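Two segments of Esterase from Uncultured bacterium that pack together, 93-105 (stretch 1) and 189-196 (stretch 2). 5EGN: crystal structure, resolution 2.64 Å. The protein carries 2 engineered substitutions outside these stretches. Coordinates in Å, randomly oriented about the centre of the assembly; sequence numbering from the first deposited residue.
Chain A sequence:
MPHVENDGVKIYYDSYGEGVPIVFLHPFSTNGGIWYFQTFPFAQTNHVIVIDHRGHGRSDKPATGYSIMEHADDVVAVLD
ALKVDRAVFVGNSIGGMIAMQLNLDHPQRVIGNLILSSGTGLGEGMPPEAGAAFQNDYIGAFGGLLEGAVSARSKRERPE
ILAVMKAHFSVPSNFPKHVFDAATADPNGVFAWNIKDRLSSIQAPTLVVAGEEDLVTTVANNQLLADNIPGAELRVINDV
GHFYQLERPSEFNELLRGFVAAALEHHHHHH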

# COMPACT_ATOMS: atom_id res chain seq x y z
N SER A 93 -8.09 14.99 2.03
CA SER A 93 -8.07 16.09 1.07
C SER A 93 -9.29 16.05 0.16
O SER A 93 -10.41 16.35 0.58
CB SER A 93 -6.79 16.06 0.22
OG SER A 93 -6.86 16.98 -0.85
N ILE A 94 -9.06 15.68 -1.10
CA ILE A 94 -10.13 15.60 -2.08
C ILE A 94 -11.10 14.49 -1.72
O ILE A 94 -12.27 14.53 -2.09
CB ILE A 94 -9.57 15.38 -3.51
CG1 ILE A 94 -10.66 15.63 -4.55
CG2 ILE A 94 -8.98 13.99 -3.65
CD1 ILE A 94 -10.18 15.46 -5.97
N GLY A 95 -10.62 13.50 -0.97
CA GLY A 95 -11.47 12.42 -0.49
C GLY A 95 -12.51 12.96 0.47
O GLY A 95 -13.65 12.50 0.49
N GLY A 96 -12.10 13.94 1.27
CA GLY A 96 -13.02 14.62 2.17
C GLY A 96 -14.08 15.37 1.40
O GLY A 96 -15.25 15.37 1.77
N MET A 97 -13.66 16.01 0.31
CA MET A 97 -14.58 16.69 -0.59
C MET A 97 -15.61 15.71 -1.13
O MET A 97 -16.81 15.99 -1.12
CB MET A 97 -13.82 17.33 -1.76
CG MET A 97 -12.75 18.31 -1.36
SD MET A 97 -12.01 19.10 -2.80
CE MET A 97 -10.74 20.09 -2.02
N ILE A 98 -15.13 14.56 -1.59
CA ILE A 98 -15.98 13.51 -2.14
C ILE A 98 -16.99 13.02 -1.11
O ILE A 98 -18.17 12.84 -1.42
CB ILE A 98 -15.14 12.33 -2.66
CG1 ILE A 98 -14.25 12.77 -3.82
CG2 ILE A 98 -16.04 11.19 -3.11
CD1 ILE A 98 -13.21 11.75 -4.22
N ALA A 99 -16.52 12.82 0.12
CA ALA A 99 -17.39 12.38 1.21
C ALA A 99 -18.47 13.42 1.52
O ALA A 99 -19.63 13.06 1.74
CB ALA A 99 -16.56 12.09 2.45
N MET A 100 -18.09 14.69 1.54
CA MET A 100 -19.05 15.76 1.83
C MET A 100 -20.11 15.87 0.74
O MET A 100 -21.31 15.97 1.03
CB MET A 100 -18.31 17.10 2.00
CG MET A 100 -17.56 17.22 3.32
SD MET A 100 -16.85 18.85 3.63
CE MET A 100 -15.42 18.82 2.56
N GLN A 101 -19.66 15.85 -0.51
CA GLN A 101 -20.57 15.84 -1.66
C GLN A 101 -21.51 14.64 -1.57
O GLN A 101 -22.68 14.72 -1.93
CB GLN A 101 -19.78 15.80 -2.97
CG GLN A 101 -20.59 16.17 -4.18
CD GLN A 101 -21.08 17.60 -4.12
OE1 GLN A 101 -20.28 18.54 -4.00
NE2 GLN A 101 -22.39 17.78 -4.18
N LEU A 102 -20.97 13.52 -1.08
CA LEU A 102 -21.76 12.31 -0.91
C LEU A 102 -22.82 12.50 0.17
O LEU A 102 -23.93 11.96 0.05
CB LEU A 102 -20.84 11.13 -0.55
CG LEU A 102 -21.40 9.71 -0.70
CD1 LEU A 102 -20.27 8.75 -1.04
CD2 LEU A 102 -22.10 9.26 0.57
N ASN A 103 -22.49 13.26 1.21
CA ASN A 103 -23.47 13.60 2.24
C ASN A 103 -24.56 14.51 1.68
O ASN A 103 -25.71 14.46 2.11
CB ASN A 103 -22.79 14.28 3.43
CG ASN A 103 -22.31 13.29 4.47
OD1 ASN A 103 -22.92 13.15 5.53
ND2 ASN A 103 -21.23 12.59 4.16
N LEU A 104 -24.18 15.34 0.71
CA LEU A 104 -25.12 16.25 0.07
C LEU A 104 -26.11 15.53 -0.85
O LEU A 104 -27.31 15.74 -0.76
CB LEU A 104 -24.37 17.33 -0.72
CG LEU A 104 -24.24 18.69 -0.04
CD1 LEU A 104 -23.83 18.52 1.41
CD2 LEU A 104 -23.24 19.58 -0.77
N ASP A 105 -25.58 14.67 -1.72
CA ASP A 105 -26.41 14.02 -2.74
C ASP A 105 -26.97 12.67 -2.30
O ASP A 105 -28.03 12.25 -2.77
CB ASP A 105 -25.61 13.84 -4.03
CG ASP A 105 -25.18 15.16 -4.64
OD1 ASP A 105 -25.85 16.18 -4.36
OD2 ASP A 105 -24.19 15.18 -5.38
N GLY A 189 -14.10 21.11 -9.82
CA GLY A 189 -12.97 20.24 -9.60
C GLY A 189 -12.39 20.45 -8.21
O GLY A 189 -12.98 21.14 -7.39
N VAL A 190 -11.23 19.85 -7.96
CA VAL A 190 -10.62 19.86 -6.63
C VAL A 190 -10.37 21.28 -6.11
O VAL A 190 -10.47 21.54 -4.91
CB VAL A 190 -9.29 19.07 -6.61
CG1 VAL A 190 -8.28 19.67 -7.58
CG2 VAL A 190 -8.72 18.99 -5.20
N PHE A 191 -10.08 22.21 -7.01
CA PHE A 191 -9.76 23.58 -6.62
C PHE A 191 -10.99 24.49 -6.58
O PHE A 191 -11.06 25.42 -5.78
CB PHE A 191 -8.72 24.18 -7.56
CG PHE A 191 -7.34 23.60 -7.39
CD1 PHE A 191 -6.61 23.83 -6.23
CD2 PHE A 191 -6.76 22.83 -8.39
CE1 PHE A 191 -5.35 23.31 -6.08
CE2 PHE A 191 -5.50 22.31 -8.24
CZ PHE A 191 -4.79 22.54 -7.08
N ALA A 192 -11.96 24.22 -7.45
CA ALA A 192 -13.08 25.13 -7.63
C ALA A 192 -14.32 24.72 -6.83
O ALA A 192 -15.20 25.55 -6.58
CB ALA A 192 -13.44 25.22 -9.11
N TRP A 193 -14.37 23.46 -6.42
CA TRP A 193 -15.49 22.93 -5.65
C TRP A 193 -15.70 23.73 -4.36
O TRP A 193 -14.79 23.85 -3.55
CB TRP A 193 -15.26 21.46 -5.32
CG TRP A 193 -16.36 20.81 -4.55
CD1 TRP A 193 -17.56 20.38 -5.03
CD2 TRP A 193 -16.35 20.48 -3.15
NE1 TRP A 193 -18.30 19.82 -4.02
CE2 TRP A 193 -17.58 19.86 -2.86
CE3 TRP A 193 -15.41 20.65 -2.13
CZ2 TRP A 193 -17.90 19.42 -1.58
CZ3 TRP A 193 -15.73 20.21 -0.86
CH2 TRP A 193 -16.96 19.60 -0.59
N ASN A 194 -16.90 24.27 -4.19
CA ASN A 194 -17.19 25.16 -3.07
C ASN A 194 -18.61 24.97 -2.53
O ASN A 194 -19.58 25.25 -3.23
CB ASN A 194 -16.96 26.61 -3.50
CG ASN A 194 -16.92 27.57 -2.33
OD1 ASN A 194 -17.61 27.39 -1.33
ND2 ASN A 194 -16.10 28.61 -2.45
N ILE A 195 -18.71 24.51 -1.29
CA ILE A 195 -20.01 24.31 -0.66
C ILE A 195 -20.09 24.99 0.70
O ILE A 195 -20.73 24.48 1.63
CB ILE A 195 -20.33 22.80 -0.48
CG1 ILE A 195 -19.27 22.12 0.39
CG2 ILE A 195 -20.43 22.12 -1.83
CD1 ILE A 195 -19.76 20.87 1.07
N LYS A 196 -19.46 26.15 0.82
CA LYS A 196 -19.46 26.92 2.06
C LYS A 196 -20.86 27.18 2.60
O LYS A 196 -21.10 27.10 3.80
CB LYS A 196 -18.75 28.26 1.86
CG LYS A 196 -17.24 28.17 1.68
CD LYS A 196 -16.64 29.54 1.38
CE LYS A 196 -15.11 29.50 1.36
NZ LYS A 196 -14.55 29.34 -0.00

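Stretch 1 is a helix from Ile94 to Asp105, held by regular backbone hydrogen bonds such as Gln101 N to Met97 O (2.9 Å). Stretch 2 runs alongside it in the same general direction: its start lies by the first turn of the helix, with the CA atoms of Ile94 and Val190 6.3 Å apart, and its later part lies by Gln101, whose CA is 8.5 Å from that of Ile195. Together the two segments bury 441 Å², both sides summed.

Gly189 makes no contact with the helix, but its carbonyl oxygen accepts a backbone bond. Trp193 N donates to Gly189 O at 2.9 Å, closing a turn through residues 190-192, which have helical backbone angles without the regular bonding of a helix. Val190 opens the interface. Its CB lies 3.8 Å from Ile94 CD1, a contact made possible by the extended t,t side chain of Ile94, whose end comes nearer than its sideways CA-to-CB bond suggests. The methyl of Met97 reaches the same residue, with CE 3.9 Å from Val190 CG2 and 3.2 Å from Val190 O. The CA-to-CB bond of Phe191 points away from the helix, and Ala192 is out of its reach.

Trp193 is the centre of the contact, with 108 Å² covered by the helix. Its CA-to-CB bond points toward stretch 1, and its indole meets three helix residues in different ways. Met97 lies over one face: CB is 3.9 Å from the centroid of the six-membered ring, a CH-pi contact, and Met97 CG approaches Trp193 CZ3 at 3.6 Å. Met97 SD is 4.8 Å from the centroid of the Trp193 six-membered ring and lies obliquely to it. Met100 instead meets the ring edge, with CE 3.6 Å from Trp193 CH2. Also near the ring plane, Gln101 OE1 accepts a hydrogen bond from Trp193 NE1. At 2.4 Å the bond is very short, though its 160° angle is favourable; it gives the indole's polar group a partner within an otherwise largely apolar contact. The amide's other end, Gln101 NE2, donates a weak bond to Asp105 OD2 (3.4 Å) within the helix.

The CA-to-CB bond of Asn194 points away from the helix, and its OD1 accepts a hydrogen bond from Lys196 N at 3.1 Å, bridging over Ile195. That intervening residue points toward stretch 1 and extends the apolar packing: Ile195 CD1 lies 4.1 Å from both Met100 CB and Leu104 CD2, the latter one helical turn further on, and Ile195 CG2 also approaches Leu104 CD2, at 3.9 Å. Lys196 is beyond reach of the helix.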